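Local coordinates for putative hydantoin racemase (Klebsiella pneumoniae subsp. pneumoniae, PDB 3QVL), which interconverts the two enantiomers of allantoin and probably also those of other 5-monosubstituted hydantoins, at residues 2-7 and 29-34; 17-22 and 202-207. One frame throughout, in Å; residues are numbered along the deposited sequence.

Contact 1. Residues 2-7 and 29-34; sequences VRIQVI and PGTEIL
Val2 to Gln5 pair in parallel with Thr31 to Leu34, the axes of the two short strands 4.6 Å apart and turned by 22°. Bonds alternate along the ladder: Val2 N donates to Gly30 O, Glu32 N to Val2 O, Ile4 N to Glu32 O, Leu34 N to Ile4 O. The last rung, Val6 N to Leu34 O at 2.9 Å, is bent to 142° at the hydrogen, with the donor above the carbonyl plane. Gly30, at a positive phi that would press a CB against the preceding carbonyl oxygen, turns the chain into its strand.

Val2, Ile4, Thr31 and Ile33 share one face. Beta-branched residues suit this extended chain. Ile4 CD1 meets Thr31 CG2 at 3.8 Å, while Thr31 OG1 bonds to Glu212. In Ile33 (chi1 -60°) CG2 stands anti to the backbone N and meets Val6 CG2 at 3.8 Å; both also touch Val208 of helix 203-216.

On the other face Arg3 and Glu32 run alongside each other through the methylenes of Arg3: CD lies 3.4 Å from Glu32 OE1. Arg3 NE stays 4.8 Å from that oxygen, too far for a salt bridge, and Arg3 NH2 bonds instead to Gln68 O. Leu34 lies beside Gln5 on this face, its CB against Gln5 CA and its CD1 reaching toward the Arg3 guanidinium, which it meets obliquely, while the amide of Gln5 is held by Gln61 and His73.

These are the strands of a beta-alpha-beta unit with helix 13-26 as the crossover; strand 2-7 lies inside the parallel sheet and strand 31-36 is outermost within this chain.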
ATOM      1  N   VAL A   2      36.903  17.292   5.987  1.00 21.20           N
ATOM      2  CA  VAL A   2      35.884  16.248   6.042  1.00 20.86           C
ATOM      3  C   VAL A   2      36.431  14.977   5.395  1.00 20.58           C
ATOM      4  O   VAL A   2      36.876  14.998   4.248  1.00 20.62           O
ATOM      5  CB  VAL A   2      34.567  16.681   5.339  1.00 20.87           C
ATOM      6  CG1 VAL A   2      33.518  15.575   5.410  1.00 20.87           C
ATOM      7  CG2 VAL A   2      34.021  17.967   5.955  1.00 20.92           C
ATOM      8  N   ARG A   3      36.407  13.877   6.141  1.00 20.15           N
ATOM      9  CA  ARG A   3      36.883  12.598   5.625  1.00 19.75           C
ATOM     10  C   ARG A   3      35.737  11.601   5.518  1.00 19.21           C
ATOM     11  O   ARG A   3      35.061  11.306   6.507  1.00 19.08           O
ATOM     12  CB  ARG A   3      38.011  12.042   6.496  1.00 19.93           C
ATOM     13  CG  ARG A   3      39.295  12.864   6.458  1.00 20.60           C
ATOM     14  CD  ARG A   3      40.409  12.162   7.213  1.00 21.98           C
ATOM     15  NE  ARG A   3      40.097  12.023   8.633  1.00 23.04           N
ATOM     16  CZ  ARG A   3      40.466  10.994   9.391  1.00 23.43           C
ATOM     17  NH1 ARG A   3      41.162   9.988   8.873  1.00 23.77           N
ATOM     18  NH2 ARG A   3      40.129  10.969  10.672  1.00 23.85           N
ATOM     19  N   ILE A   4      35.520  11.100   4.305  1.00 18.59           N
ATOM     20  CA  ILE A   4      34.438  10.159   4.029  1.00 18.01           C
ATOM     21  C   ILE A   4      35.002   8.823   3.562  1.00 17.63           C
ATOM     22  O   ILE A   4      35.724   8.755   2.564  1.00 17.62           O
ATOM     23  CB  ILE A   4      33.445  10.713   2.973  1.00 18.00           C
ATOM     24  CG1 ILE A   4      32.903  12.080   3.406  1.00 17.95           C
ATOM     25  CG2 ILE A   4      32.300   9.720   2.731  1.00 17.84           C
ATOM     26  CD1 ILE A   4      32.140  12.821   2.326  1.00 17.91           C
ATOM     27  N   GLN A   5      34.669   7.768   4.298  1.00 17.16           N
ATOM     28  CA  GLN A   5      35.068   6.415   3.939  1.00 16.73           C
ATOM     29  C   GLN A   5      34.059   5.833   2.955  1.00 16.49           C
ATOM     30  O   GLN A   5      32.905   5.584   3.309  1.00 16.44           O
ATOM     31  CB  GLN A   5      35.168   5.538   5.190  1.00 16.71           C
ATOM     32  CG  GLN A   5      35.785   4.167   4.944  1.00 16.57           C
ATOM     33  CD  GLN A   5      35.585   3.211   6.105  1.00 16.36           C
ATOM     34  OE1 GLN A   5      34.518   3.169   6.719  1.00 16.43           O
ATOM     35  NE2 GLN A   5      36.615   2.429   6.406  1.00 16.14           N
ATOM     36  N   VAL A   6      34.497   5.633   1.715  1.00 16.16           N
ATOM     37  CA  VAL A   6      33.643   5.039   0.692  1.00 15.90           C
ATOM     38  C   VAL A   6      33.983   3.555   0.563  1.00 15.77           C
ATOM     39  O   VAL A   6      35.044   3.188   0.049  1.00 15.75           O
ATOM     40  CB  VAL A   6      33.767   5.770  -0.669  1.00 15.89           C
ATOM     41  CG1 VAL A   6      32.779   5.201  -1.673  1.00 15.76           C
ATOM     42  CG2 VAL A   6      33.525   7.268  -0.496  1.00 15.78           C
ATOM     43  N   ILE A   7      33.073   2.714   1.046  1.00 15.59           N
ATOM     44  CA  ILE A   7      33.306   1.275   1.124  1.00 15.41           C
ATOM     45  C   ILE A   7      32.688   0.534  -0.055  1.00 15.35           C
ATOM     46  O   ILE A   7      31.467   0.514  -0.215  1.00 15.26           O
ATOM     47  CB  ILE A   7      32.741   0.670   2.439  1.00 15.38           C
ATOM     48  CG1 ILE A   7      33.232   1.456   3.659  1.00 15.28           C
ATOM     49  CG2 ILE A   7      33.106  -0.819   2.551  1.00 15.32           C
ATOM     50  CD1 ILE A   7      32.432   1.194   4.921  1.00 15.05           C
ATOM     51  N   PRO A  29      35.485  20.906  -1.919  1.00 21.28           N
ATOM     52  CA  PRO A  29      36.788  21.326  -1.401  1.00 21.32           C
ATOM     53  C   PRO A  29      36.905  21.050   0.097  1.00 21.29           C
ATOM     54  O   PRO A  29      36.004  21.400   0.863  1.00 21.38           O
ATOM     55  CB  PRO A  29      36.800  22.833  -1.670  1.00 21.33           C
ATOM     56  CG  PRO A  29      35.922  23.004  -2.851  1.00 21.34           C
ATOM     57  CD  PRO A  29      34.839  21.975  -2.706  1.00 21.29           C
ATOM     58  N   GLY A  30      37.998  20.407   0.497  1.00 21.25           N
ATOM     59  CA  GLY A  30      38.214  20.042   1.896  1.00 21.18           C
ATOM     60  C   GLY A  30      37.811  18.616   2.235  1.00 21.13           C
ATOM     61  O   GLY A  30      38.064  18.144   3.345  1.00 21.17           O
ATOM     62  N   THR A  31      37.179  17.932   1.281  1.00 21.02           N
ATOM     63  CA  THR A  31      36.754  16.547   1.474  1.00 20.94           C
ATOM     64  C   THR A  31      37.808  15.561   0.977  1.00 20.85           C
ATOM     65  O   THR A  31      38.248  15.629  -0.172  1.00 20.87           O
ATOM     66  CB  THR A  31      35.394  16.257   0.789  1.00 20.95           C
ATOM     67  OG1 THR A  31      34.366  17.040   1.408  1.00 20.95           O
ATOM     68  CG2 THR A  31      35.021  14.779   0.898  1.00 20.83           C
ATOM     69  N   GLU A  32      38.208  14.653   1.865  1.00 20.78           N
ATOM     70  CA  GLU A  32      39.092  13.549   1.512  1.00 20.74           C
ATOM     71  C   GLU A  32      38.276  12.265   1.392  1.00 20.51           C
ATOM     72  O   GLU A  32      37.480  11.939   2.277  1.00 20.45           O
ATOM     73  CB  GLU A  32      40.193  13.381   2.564  1.00 20.86           C
ATOM     74  CG  GLU A  32      41.244  12.325   2.211  1.00 21.51           C
ATOM     75  CD  GLU A  32      42.210  12.032   3.350  1.00 22.33           C
ATOM     76  OE1 GLU A  32      42.193  12.756   4.369  1.00 22.89           O
ATOM     77  OE2 GLU A  32      42.994  11.068   3.222  1.00 23.04           O
ATOM     78  N   ILE A  33      38.478  11.550   0.289  1.00 20.27           N
ATOM     79  CA  ILE A  33      37.813  10.271   0.062  1.00 20.07           C
ATOM     80  C   ILE A  33      38.750   9.124   0.434  1.00 19.95           C
ATOM     81  O   ILE A  33      39.886   9.059  -0.043  1.00 19.94           O
ATOM     82  CB  ILE A  33      37.343  10.122  -1.417  1.00 20.05           C
ATOM     83  CG1 ILE A  33      36.338  11.224  -1.802  1.00 19.96           C
ATOM     84  CG2 ILE A  33      36.789   8.715  -1.691  1.00 20.06           C
ATOM     85  CD1 ILE A  33      35.029  11.239  -1.002  1.00 19.80           C
ATOM     86  N   LEU A  34      38.270   8.236   1.300  1.00 19.77           N
ATOM     87  CA  LEU A  34      38.988   7.010   1.628  1.00 19.65           C
ATOM     88  C   LEU A  34      38.272   5.818   1.002  1.00 19.54           C
ATOM     89  O   LEU A  34      37.340   5.255   1.587  1.00 19.50           O
ATOM     90  CB  LEU A  34      39.127   6.840   3.148  1.00 19.70           C
ATOM     91  CG  LEU A  34      39.918   7.891   3.939  1.00 19.90           C
ATOM     92  CD1 LEU A  34      39.729   7.678   5.431  1.00 20.23           C
ATOM     93  CD2 LEU A  34      41.404   7.874   3.584  1.00 20.24           C
TER

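Contact 2. Residues 17-22 and 202-207; sequences ETIGAA and DGVSAA
The carboxylate of Asp202 has backbone amides over one face, while from the other side the methyl of Ala22 approaches obliquely, its CB 3.8 Å from Asp202 OD2. As N-cap of helix 203-216, Asp202 accepts from Ser205 N at OD2 (3.0 Å), well above the carboxylate plane, and more weakly from Val204 N at OD1. These amides and the helix end would be expected to stabilise a negative charge here, which suits aspartate to this buried place. Ser205 CB lies 4.1 Å from Ala22 O.

Val204 carries the apolar part. Its CG1, anti to the backbone N (chi1 176°), enters between Ile19 and Ala22, touching Ala22 CB. It stands 3.4 Å from Ile19 O. The side chains of Ile19 and Val204 cross at about a right angle, CG1 of Val204 3.8 Å from CG2 of Ile19 and CG2 of Val204 beside CG1 of Ile19. Alanine at 22 is small enough to let the backbones close in, with Ala22 CA only 5.9 Å from Ser205 CA.

The axes of the short helical segments 17-22 and 203-207 cross at -45°. Ile19 also packs on Asn8 and Ala76; its side chain is about 6 Å from the bound hydantoin acetic acid. Val204 also meets Ile97 of helix 97-108, where Ala206 rests on Ala100, and Ser205 touches Leu217 of the second subunit. Helix 13-26 follows strand 2-7, and helix 203-216 follows strand 200-201.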
ATOM      1  N   GLU A  17      38.406   1.028  -7.532  1.00 19.25           N
ATOM      2  CA  GLU A  17      39.010   2.121  -8.302  1.00 19.40           C
ATOM      3  C   GLU A  17      37.960   2.975  -9.014  1.00 19.24           C
ATOM      4  O   GLU A  17      38.039   4.204  -8.996  1.00 19.24           O
ATOM      5  CB  GLU A  17      40.007   1.571  -9.327  1.00 19.57           C
ATOM      6  CG  GLU A  17      41.288   0.999  -8.733  1.00 20.57           C
ATOM      7  CD  GLU A  17      42.013   0.056  -9.685  1.00 21.89           C
ATOM      8  OE1 GLU A  17      41.811   0.157 -10.915  1.00 22.64           O
ATOM      9  OE2 GLU A  17      42.791  -0.790  -9.200  1.00 22.84           O
ATOM     10  N   THR A  18      36.989   2.313  -9.642  1.00 19.08           N
ATOM     11  CA  THR A  18      35.887   2.986 -10.334  1.00 18.96           C
ATOM     12  C   THR A  18      35.045   3.797  -9.347  1.00 18.84           C
ATOM     13  O   THR A  18      34.719   4.960  -9.602  1.00 18.78           O
ATOM     14  CB  THR A  18      34.991   1.971 -11.087  1.00 19.00           C
ATOM     15  OG1 THR A  18      35.793   1.208 -11.997  1.00 19.12           O
ATOM     16  CG2 THR A  18      33.884   2.677 -11.872  1.00 19.03           C
ATOM     17  N   ILE A  19      34.710   3.171  -8.221  1.00 18.64           N
ATOM     18  CA  ILE A  19      33.942   3.808  -7.152  1.00 18.50           C
ATOM     19  C   ILE A  19      34.698   5.003  -6.555  1.00 18.49           C
ATOM     20  O   ILE A  19      34.123   6.083  -6.381  1.00 18.44           O
ATOM     21  CB  ILE A  19      33.560   2.776  -6.056  1.00 18.49           C
ATOM     22  CG1 ILE A  19      32.463   1.839  -6.575  1.00 18.27           C
ATOM     23  CG2 ILE A  19      33.105   3.473  -4.781  1.00 18.35           C
ATOM     24  CD1 ILE A  19      32.352   0.526  -5.821  1.00 18.12           C
ATOM     25  N   GLY A  20      35.982   4.804  -6.264  1.00 18.44           N
ATOM     26  CA  GLY A  20      36.841   5.857  -5.720  1.00 18.53           C
ATOM     27  C   GLY A  20      36.980   7.060  -6.635  1.00 18.62           C
ATOM     28  O   GLY A  20      36.972   8.203  -6.170  1.00 18.59           O
ATOM     29  N   ALA A  21      37.102   6.802  -7.936  1.00 18.70           N
ATOM     30  CA  ALA A  21      37.207   7.859  -8.942  1.00 18.83           C
ATOM     31  C   ALA A  21      35.934   8.702  -9.027  1.00 18.92           C
ATOM     32  O   ALA A  21      36.003   9.928  -9.136  1.00 18.90           O
ATOM     33  CB  ALA A  21      37.551   7.270 -10.306  1.00 18.87           C
ATOM     34  N   ALA A  22      34.779   8.040  -8.969  1.00 19.00           N
ATOM     35  CA  ALA A  22      33.486   8.724  -9.012  1.00 19.13           C
ATOM     36  C   ALA A  22      33.255   9.579  -7.767  1.00 19.22           C
ATOM     37  O   ALA A  22      32.687  10.670  -7.854  1.00 19.20           O
ATOM     38  CB  ALA A  22      32.361   7.722  -9.184  1.00 19.10           C
ATOM     39  N   ASP A 202      24.316   8.411 -10.626  1.00 15.46           N
ATOM     40  CA  ASP A 202      25.214   7.487  -9.950  1.00 15.27           C
ATOM     41  C   ASP A 202      25.077   7.655  -8.442  1.00 15.01           C
ATOM     42  O   ASP A 202      25.236   8.759  -7.912  1.00 14.96           O
ATOM     43  CB  ASP A 202      26.663   7.736 -10.385  1.00 15.37           C
ATOM     44  CG  ASP A 202      27.678   7.239  -9.370  1.00 15.55           C
ATOM     45  OD1 ASP A 202      27.565   6.079  -8.921  1.00 16.04           O
ATOM     46  OD2 ASP A 202      28.596   8.012  -9.025  1.00 16.25           O
ATOM     47  N   GLY A 203      24.793   6.548  -7.761  1.00 14.73           N
ATOM     48  CA  GLY A 203      24.619   6.545  -6.313  1.00 14.41           C
ATOM     49  C   GLY A 203      25.877   6.821  -5.512  1.00 14.20           C
ATOM     50  O   GLY A 203      25.798   7.338  -4.398  1.00 14.13           O
ATOM     51  N   VAL A 204      27.036   6.469  -6.070  1.00 14.01           N
ATOM     52  CA  VAL A 204      28.322   6.705  -5.404  1.00 13.89           C
ATOM     53  C   VAL A 204      28.530   8.199  -5.160  1.00 13.78           C
ATOM     54  O   VAL A 204      28.715   8.629  -4.018  1.00 13.71           O
ATOM     55  CB  VAL A 204      29.516   6.113  -6.203  1.00 13.87           C
ATOM     56  CG1 VAL A 204      30.842   6.453  -5.529  1.00 13.92           C
ATOM     57  CG2 VAL A 204      29.367   4.604  -6.353  1.00 13.93           C
ATOM     58  N   SER A 205      28.482   8.976  -6.237  1.00 13.77           N
ATOM     59  CA  SER A 205      28.634  10.425  -6.167  1.00 13.77           C
ATOM     60  C   SER A 205      27.535  11.069  -5.316  1.00 13.68           C
ATOM     61  O   SER A 205      27.809  11.967  -4.520  1.00 13.67           O
ATOM     62  CB  SER A 205      28.662  11.026  -7.576  1.00 13.82           C
ATOM     63  OG  SER A 205      27.484  10.710  -8.297  1.00 14.18           O
ATOM     64  N   ALA A 206      26.303  10.585  -5.479  1.00 13.60           N
ATOM     65  CA  ALA A 206      25.152  11.081  -4.724  1.00 13.55           C
ATOM     66  C   ALA A 206      25.299  10.860  -3.219  1.00 13.52           C
ATOM     67  O   ALA A 206      24.997  11.754  -2.426  1.00 13.43           O
ATOM     68  CB  ALA A 206      23.868  10.441  -5.235  1.00 13.52           C
ATOM     69  N   ALA A 207      25.774   9.674  -2.837  1.00 13.53           N
ATOM     70  CA  ALA A 207      25.961   9.323  -1.427  1.00 13.60           C
ATOM     71  C   ALA A 207      27.039  10.176  -0.767  1.00 13.65           C
ATOM     72  O   ALA A 207      26.897  10.569   0.392  1.00 13.56           O
ATOM     73  CB  ALA A 207      26.280   7.843  -1.278  1.00 13.57           C
TER

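From the N terminus the chain runs along strand 2-7, comes back through helix 13-26 and sets out again in the same direction along strand 31-36. Contact 1 closes this short loop by joining the two strands. Contact 2 starts within that loop, from residues 17-22, but closes far later at 202-207, so the two contacts cross along the chain. They also touch: Val6 CG1 packs against Ile19 CG2 at 3.6 Å, the sheet meeting the helix that connects its strands. Contact 1 thus joins the outermost strand of this chain's first parallel sheet to its neighbour, and contact 2 ties the crossover helix to helix 203-216, which follows the last strand of the second sheet.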